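Local coordinates for VlsE1 (Borreliella burgdorferi, PDB 1L8W), which is a variable surface lipoprotein of the Lyme disease spirochaete that probably helps it evade the host immune response through antigenic switching, at residues A[114-117]-A[118-122]; A[68-71]-A[72-76]; A[291-294]-A[295-299]. All coordinates share one frame; numbering follows the deposited sequence.

Contact 1 of 3, residues A[114-117]-A[118-122]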
loop_
_atom_site.group_PDB
_atom_site.type_symbol
_atom_site.label_atom_id
_atom_site.label_comp_id
_atom_site.label_asym_id
_atom_site.label_seq_id
_atom_site.Cartn_x
_atom_site.Cartn_y
_atom_site.Cartn_z
ATOM N N VAL A 114 -16.097 -13.557 -17.435
ATOM C CA VAL A 114 -16.080 -12.230 -16.843
ATOM C C VAL A 114 -16.637 -12.310 -15.425
ATOM O O VAL A 114 -16.175 -11.609 -14.521
ATOM C CB VAL A 114 -16.924 -11.245 -17.683
ATOM C CG1 VAL A 114 -17.004 -9.894 -17.000
ATOM C CG2 VAL A 114 -16.306 -11.093 -19.056
ATOM N N SER A 115 -17.625 -13.180 -15.236
ATOM C CA SER A 115 -18.245 -13.365 -13.931
ATOM C C SER A 115 -17.230 -13.951 -12.952
ATOM O O SER A 115 -17.149 -13.529 -11.801
ATOM C CB SER A 115 -19.453 -14.301 -14.051
ATOM O OG SER A 115 -20.046 -14.548 -12.784
ATOM N N GLU A 116 -16.455 -14.923 -13.422
ATOM C CA GLU A 116 -15.452 -15.574 -12.589
ATOM C C GLU A 116 -14.391 -14.548 -12.212
ATOM O O GLU A 116 -13.875 -14.546 -11.091
ATOM C CB GLU A 116 -14.802 -16.728 -13.355
ATOM C CG GLU A 116 -14.435 -17.938 -12.504
ATOM C CD GLU A 116 -15.367 -19.124 -12.742
ATOM O OE1 GLU A 116 -15.546 -19.510 -13.918
ATOM O OE2 GLU A 116 -15.912 -19.675 -11.758
ATOM N N LEU A 117 -14.072 -13.683 -13.171
ATOM C CA LEU A 117 -13.089 -12.628 -12.982
ATOM C C LEU A 117 -13.607 -11.743 -11.850
ATOM O O LEU A 117 -12.905 -11.506 -10.865
ATOM C CB LEU A 117 -12.939 -11.825 -14.285
ATOM C CG LEU A 117 -11.818 -10.800 -14.521
ATOM C CD1 LEU A 117 -12.428 -9.431 -14.727
ATOM C CD2 LEU A 117 -10.818 -10.793 -13.370
ATOM N N LEU A 118 -14.847 -11.276 -11.986
ATOM C CA LEU A 118 -15.457 -10.434 -10.962
ATOM C C LEU A 118 -15.407 -11.109 -9.591
ATOM O O LEU A 118 -15.123 -10.458 -8.586
ATOM C CB LEU A 118 -16.904 -10.106 -11.337
ATOM C CG LEU A 118 -17.058 -9.153 -12.527
ATOM C CD1 LEU A 118 -18.493 -9.169 -13.035
ATOM C CD2 LEU A 118 -16.644 -7.748 -12.113
ATOM N N ASP A 119 -15.679 -12.412 -9.553
ATOM C CA ASP A 119 -15.643 -13.175 -8.299
ATOM C C ASP A 119 -14.271 -13.143 -7.646
ATOM O O ASP A 119 -14.156 -12.959 -6.436
ATOM C CB ASP A 119 -16.024 -14.640 -8.534
ATOM C CG ASP A 119 -17.516 -14.861 -8.550
ATOM O OD1 ASP A 119 -18.245 -13.997 -8.011
ATOM O OD2 ASP A 119 -17.958 -15.903 -9.083
ATOM N N LYS A 120 -13.237 -13.341 -8.454
ATOM C CA LYS A 120 -11.864 -13.345 -7.970
ATOM C C LYS A 120 -11.466 -11.998 -7.374
ATOM O O LYS A 120 -10.769 -11.936 -6.360
ATOM C CB LYS A 120 -10.912 -13.705 -9.115
ATOM C CG LYS A 120 -11.158 -15.095 -9.696
ATOM C CD LYS A 120 -10.159 -15.456 -10.787
ATOM C CE LYS A 120 -10.416 -16.869 -11.291
ATOM N NZ LYS A 120 -9.543 -17.219 -12.438
ATOM N N LEU A 121 -11.915 -10.926 -8.013
ATOM C CA LEU A 121 -11.607 -9.583 -7.563
ATOM C C LEU A 121 -12.280 -9.306 -6.216
ATOM O O LEU A 121 -11.638 -8.832 -5.281
ATOM C CB LEU A 121 -12.062 -8.562 -8.618
ATOM C CG LEU A 121 -11.343 -8.566 -9.976
ATOM C CD1 LEU A 121 -12.088 -7.673 -10.969
ATOM C CD2 LEU A 121 -9.915 -8.087 -9.806
ATOM N N VAL A 122 -13.567 -9.618 -6.112
ATOM C CA VAL A 122 -14.294 -9.384 -4.869
ATOM C C VAL A 122 -13.638 -10.127 -3.711
ATOM O O VAL A 122 -13.418 -9.551 -2.643
ATOM C CB VAL A 122 -15.769 -9.815 -4.994
ATOM C CG1 VAL A 122 -16.479 -9.651 -3.655
ATOM C CG2 VAL A 122 -16.457 -8.975 -6.069
#
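Val-114 to Leu-117 and Leu-118 to Val-122 are successive turns of one continuous alpha-helix. Four i to i+4 backbone bonds join them. The two shortest are Leu-118 N to Val-114 O and Asp-119 N to Ser-115 O, both 2.9 Å. The first is nearly straight, with 167° at the hydrogen. Leu-121 N closes the series on Leu-117 O at 3.1 Å.

Leu-117 and Leu-121 carry the main apolar contact, and their side chains cross at a slant. Leu-117 CG is anti to the backbone N (chi1 -169°), and its CD2 meets Leu-121 CG at 4.1 Å. Leu-121 CG also lies over Leu-117 O at 3.4 Å. One turn apart, Val-114 CG1 and Leu-118 CD1 meet more loosely at 4.3 Å. Lys-120 leaves the helix as an extended chain. Its CG passes Glu-116 O at 3.1 Å, and its CE runs near Glu-116 CG. The charged ends stay apart, with Glu-116 OE1 and Lys-120 NZ separated by 6.6 Å. Asp-119 OD1 has long, weak ion pairs with Lys-77 and Lys-123.

Leu-121 touches helix 59-80, Val-324 of helix 294-333 and Ala-169 of helix 153-170. Val-114 packs on Leu-80 and Val-331. This is an amphipathic helix in a helical bundle. Apolar residues spaced by three or four join helix 106-131 to these three helices, while Glu-116 and Lys-120 lie on the exposed side, Lys-120 beside Ala-169.

Contact 2 of 3, residues A[68-71]-A[72-76]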
loop_
_atom_site.group_PDB
_atom_site.type_symbol
_atom_site.label_atom_id
_atom_site.label_comp_id
_atom_site.label_asym_id
_atom_site.label_seq_id
_atom_site.Cartn_x
_atom_site.Cartn_y
_atom_site.Cartn_z
ATOM N N THR A 68 -16.166 -0.288 -0.474
ATOM C CA THR A 68 -16.844 0.421 -1.552
ATOM C C THR A 68 -16.530 -0.239 -2.904
ATOM O O THR A 68 -17.407 -0.346 -3.756
ATOM C CB THR A 68 -16.417 1.916 -1.593
ATOM O OG1 THR A 68 -16.669 2.522 -0.318
ATOM C CG2 THR A 68 -17.202 2.675 -2.663
ATOM N N VAL A 69 -15.280 -0.665 -3.094
ATOM C CA VAL A 69 -14.855 -1.331 -4.320
ATOM C C VAL A 69 -15.578 -2.672 -4.416
ATOM O O VAL A 69 -16.050 -3.067 -5.482
ATOM C CB VAL A 69 -13.316 -1.616 -4.325
ATOM C CG1 VAL A 69 -12.964 -2.569 -5.475
ATOM C CG2 VAL A 69 -12.540 -0.324 -4.455
ATOM N N ALA A 70 -15.647 -3.390 -3.304
ATOM C CA ALA A 70 -16.341 -4.673 -3.305
ATOM C C ALA A 70 -17.784 -4.458 -3.777
ATOM O O ALA A 70 -18.285 -5.177 -4.654
ATOM C CB ALA A 70 -16.321 -5.287 -1.899
ATOM N N ALA A 71 -18.435 -3.451 -3.205
ATOM C CA ALA A 71 -19.821 -3.122 -3.544
ATOM C C ALA A 71 -20.039 -2.911 -5.041
ATOM O O ALA A 71 -20.971 -3.464 -5.626
ATOM C CB ALA A 71 -20.256 -1.885 -2.784
ATOM N N LYS A 72 -19.178 -2.105 -5.658
ATOM C CA LYS A 72 -19.284 -1.834 -7.088
ATOM C C LYS A 72 -19.052 -3.100 -7.905
ATOM O O LYS A 72 -19.692 -3.315 -8.928
ATOM C CB LYS A 72 -18.267 -0.762 -7.507
ATOM C CG LYS A 72 -18.471 0.602 -6.870
ATOM C CD LYS A 72 -17.400 1.592 -7.344
ATOM C CE LYS A 72 -17.580 2.980 -6.734
ATOM N NZ LYS A 72 -16.517 3.941 -7.169
ATOM N N LEU A 73 -18.125 -3.938 -7.454
ATOM C CA LEU A 73 -17.832 -5.181 -8.153
ATOM C C LEU A 73 -19.003 -6.152 -8.061
ATOM O O LEU A 73 -19.326 -6.838 -9.023
ATOM C CB LEU A 73 -16.571 -5.833 -7.578
ATOM C CG LEU A 73 -15.260 -5.113 -7.878
ATOM C CD1 LEU A 73 -14.118 -5.898 -7.282
ATOM C CD2 LEU A 73 -15.083 -4.973 -9.386
ATOM N N GLU A 74 -19.636 -6.208 -6.896
ATOM C CA GLU A 74 -20.781 -7.092 -6.692
ATOM C C GLU A 74 -21.967 -6.679 -7.549
ATOM O O GLU A 74 -22.620 -7.522 -8.172
ATOM C CB GLU A 74 -21.176 -7.096 -5.220
ATOM C CG GLU A 74 -20.309 -8.018 -4.377
ATOM C CD GLU A 74 -20.363 -7.678 -2.904
ATOM O OE1 GLU A 74 -21.378 -7.101 -2.464
ATOM O OE2 GLU A 74 -19.390 -8.000 -2.184
ATOM N N LYS A 75 -22.238 -5.380 -7.588
ATOM C CA LYS A 75 -23.345 -4.874 -8.383
ATOM C C LYS A 75 -23.111 -5.125 -9.870
ATOM O O LYS A 75 -24.012 -5.561 -10.595
ATOM C CB LYS A 75 -23.534 -3.379 -8.139
ATOM C CG LYS A 75 -24.710 -2.833 -8.900
ATOM C CD LYS A 75 -25.377 -1.687 -8.185
ATOM C CE LYS A 75 -26.808 -1.541 -8.700
ATOM N NZ LYS A 75 -26.871 -1.545 -10.194
ATOM N N THR A 76 -21.897 -4.835 -10.325
ATOM C CA THR A 76 -21.548 -5.063 -11.719
ATOM C C THR A 76 -21.753 -6.545 -12.051
ATOM O O THR A 76 -22.234 -6.880 -13.128
ATOM C CB THR A 76 -20.075 -4.661 -11.996
ATOM O OG1 THR A 76 -19.984 -3.235 -12.114
ATOM C CG2 THR A 76 -19.569 -5.310 -13.271
#
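Val-69 and Leu-73 meet one turn apart on helix 59-80, their side chains lying side by side and pointing the same way. Leu-73 can be followed outward from its backbone. Its CB lies beside two carbonyl oxygens of the preceding turn, 3.5 Å from both Val-69 O and Ala-70 O. CG is anti to the carbonyl carbon (chi1 -70°). This turns it back along the helix, and it passes Val-69 O at 3.2 Å. At the tip, CD1 reaches Val-69 CG1 at 4.0 Å. The same CD1 packs against Leu-121 of helix 106-131. Leu-73 also touches Val-122 and Ile-320, and Val-69 shares Ile-320. The pair therefore faces two other helices.

On another side of the helix, Lys-72 runs out fully extended beside Thr-68, and Lys-72 CE comes to 4.1 Å from Thr-68 CG2. This is contact between the aliphatic part of the lysine and a methyl group. The hydroxyl of Thr-68 is turned to its own helix and bonds Thr-64 O. Glu-74 carries its carboxylate alongside Ala-70, with Glu-74 OE2 4.1 Å from Ala-70 CB. That OE2 forms a salt bridge with Lys-126 of helix 106-131. Lys-75 NZ pairs with Asp-79 one turn on.

The backbone beneath is regular. Glu-74 N to Ala-70 O, at 2.8 Å, is the shortest of four i to i+4 bonds across the segments.

Val-69, Ala-70 and Leu-73 turned to other helices, with Thr-68, Ala-71, Lys-72 and Lys-75 exposed, mark an amphipathic helix of an alpha-helical bundle. The Glu-74 to Lys-126 pair lies at the border of the apolar face.

Contact 3 of 3, residues A[291-294]-A[295-299]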
loop_
_atom_site.group_PDB
_atom_site.type_symbol
_atom_site.label_atom_id
_atom_site.label_comp_id
_atom_site.label_asym_id
_atom_site.label_seq_id
_atom_site.Cartn_x
_atom_site.Cartn_y
_atom_site.Cartn_z
ATOM N N ASP A 291 12.534 13.402 19.998
ATOM C CA ASP A 291 11.778 14.465 20.652
ATOM C C ASP A 291 12.333 15.795 20.151
ATOM O O ASP A 291 13.537 15.931 19.920
ATOM C CB ASP A 291 11.903 14.375 22.175
ATOM C CG ASP A 291 13.084 13.542 22.616
ATOM O OD1 ASP A 291 14.224 13.836 22.191
ATOM O OD2 ASP A 291 12.864 12.590 23.396
ATOM N N GLY A 292 11.451 16.775 19.975
ATOM C CA GLY A 292 11.887 18.061 19.465
ATOM C C GLY A 292 11.970 17.990 17.950
ATOM O O GLY A 292 12.531 18.871 17.302
ATOM N N GLU A 293 11.408 16.922 17.387
ATOM C CA GLU A 293 11.408 16.727 15.941
ATOM C C GLU A 293 10.012 16.595 15.340
ATOM O O GLU A 293 9.815 16.886 14.166
ATOM C CB GLU A 293 12.221 15.487 15.572
ATOM C CG GLU A 293 13.705 15.742 15.420
ATOM C CD GLU A 293 14.001 16.779 14.366
ATOM O OE1 GLU A 293 13.502 16.638 13.233
ATOM O OE2 GLU A 293 14.736 17.737 14.673
ATOM N N LYS A 294 9.051 16.152 16.141
ATOM C CA LYS A 294 7.688 15.969 15.662
ATOM C C LYS A 294 7.226 17.129 14.799
ATOM O O LYS A 294 6.971 16.969 13.613
ATOM C CB LYS A 294 6.717 15.803 16.833
ATOM C CG LYS A 294 5.266 15.740 16.402
ATOM C CD LYS A 294 4.314 15.677 17.584
ATOM C CE LYS A 294 4.335 14.318 18.243
ATOM N NZ LYS A 294 3.871 13.256 17.311
ATOM N N GLU A 295 7.126 18.302 15.406
ATOM C CA GLU A 295 6.680 19.490 14.700
ATOM C C GLU A 295 7.566 19.818 13.507
ATOM O O GLU A 295 7.136 20.476 12.563
ATOM C CB GLU A 295 6.656 20.678 15.664
ATOM C CG GLU A 295 5.969 20.373 16.986
ATOM C CD GLU A 295 6.944 19.960 18.082
ATOM O OE1 GLU A 295 7.874 19.165 17.800
ATOM O OE2 GLU A 295 6.771 20.428 19.233
ATOM N N LYS A 296 8.803 19.343 13.545
ATOM C CA LYS A 296 9.759 19.635 12.483
ATOM C C LYS A 296 9.735 18.643 11.324
ATOM O O LYS A 296 10.131 18.983 10.204
ATOM C CB LYS A 296 11.172 19.705 13.083
ATOM C CG LYS A 296 12.251 20.175 12.118
ATOM C CD LYS A 296 13.632 20.266 12.777
ATOM C CE LYS A 296 13.650 21.267 13.931
ATOM N NZ LYS A 296 15.036 21.729 14.268
ATOM N N ALA A 297 9.255 17.428 11.583
ATOM C CA ALA A 297 9.224 16.393 10.555
ATOM C C ALA A 297 7.851 15.769 10.301
ATOM O O ALA A 297 7.673 15.040 9.329
ATOM C CB ALA A 297 10.235 15.301 10.908
ATOM N N GLU A 298 6.889 16.053 11.168
ATOM C CA GLU A 298 5.526 15.512 11.044
ATOM C C GLU A 298 4.939 15.665 9.632
ATOM O O GLU A 298 4.596 14.677 8.963
ATOM C CB GLU A 298 4.613 16.231 12.032
ATOM C CG GLU A 298 3.271 15.569 12.271
ATOM C CD GLU A 298 2.455 16.330 13.306
ATOM O OE1 GLU A 298 3.044 16.754 14.330
ATOM O OE2 GLU A 298 1.234 16.499 13.098
ATOM N N GLY A 299 4.824 16.921 9.203
ATOM C CA GLY A 299 4.275 17.249 7.900
ATOM C C GLY A 299 4.850 16.459 6.747
ATOM O O GLY A 299 4.116 15.996 5.882
HETATM O O HOH W 1 8.556 16.743 19.088
#
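Glu-293 and Lys-296 are brought together by bends in both chains. Glu-293 turns at chi2 (-59°), and Lys-296 turns at chi3 (-61°). Their side chains then cross, and Glu-293 OE2 meets the aliphatic CD of Lys-296 at 3.3 Å. The opposite charges are near but do not form a salt bridge: Glu-293 OE2 lies 4.0 Å from Lys-296 NZ. The other carboxylate oxygen, OE1, accepts a hydrogen bond from Ser-205 N.

Glu-293 is the N-cap residue. Its backbone O receives Ala-297 N at 2.7 Å, and Lys-296 N gives it a second, weak bond. Lys-294 O takes two donors. Glu-298 N comes nearly end-on to the carbonyl at 2.6 Å, while Ala-297 N stands above the carbonyl plane at 3.1 Å. The first turn thus mixes i to i+3 and i to i+4 bonding. On its flank, Lys-294 CG lies 3.2 Å from Glu-298 OE1.

A water bridges the cap. It donates to Glu-295 OE1 at 2.8 Å and accepts from Gly-292 N, with a weaker bond from Lys-294 N. Gly-292 has a positive phi (83°), which suits a residue without a side chain.

The turn starts helix 294-333 after strand 287-288. Lys-294 and Glu-298 pack on Val-141 of strand 141-142, the parallel partner of that strand, and Glu-293 reaches the start of helix 205-216.

Overall arrangement
Contacts 1 and 2 are partly buried and belong to the same part of the bundle. Their centres are 11 Å apart, and they touch directly across helices 59-80 and 106-131. Both helices also use helix 294-333 as a common partner. Contact 3 lies at the surface on the opposite side of the chain's centre, about 31 Å from contact 1 and about 26 Å from contact 2 between nearest atoms. It opens helix 294-333. Contacts 1 and 2 combine regular backbone bonding with apolar packing. Contact 2 adds a salt bridge to helix 106-131, where contact 1 has long, weak ion pairs at Asp-119. Contact 3 instead relies on irregular first-turn bonds, charged side chains and water.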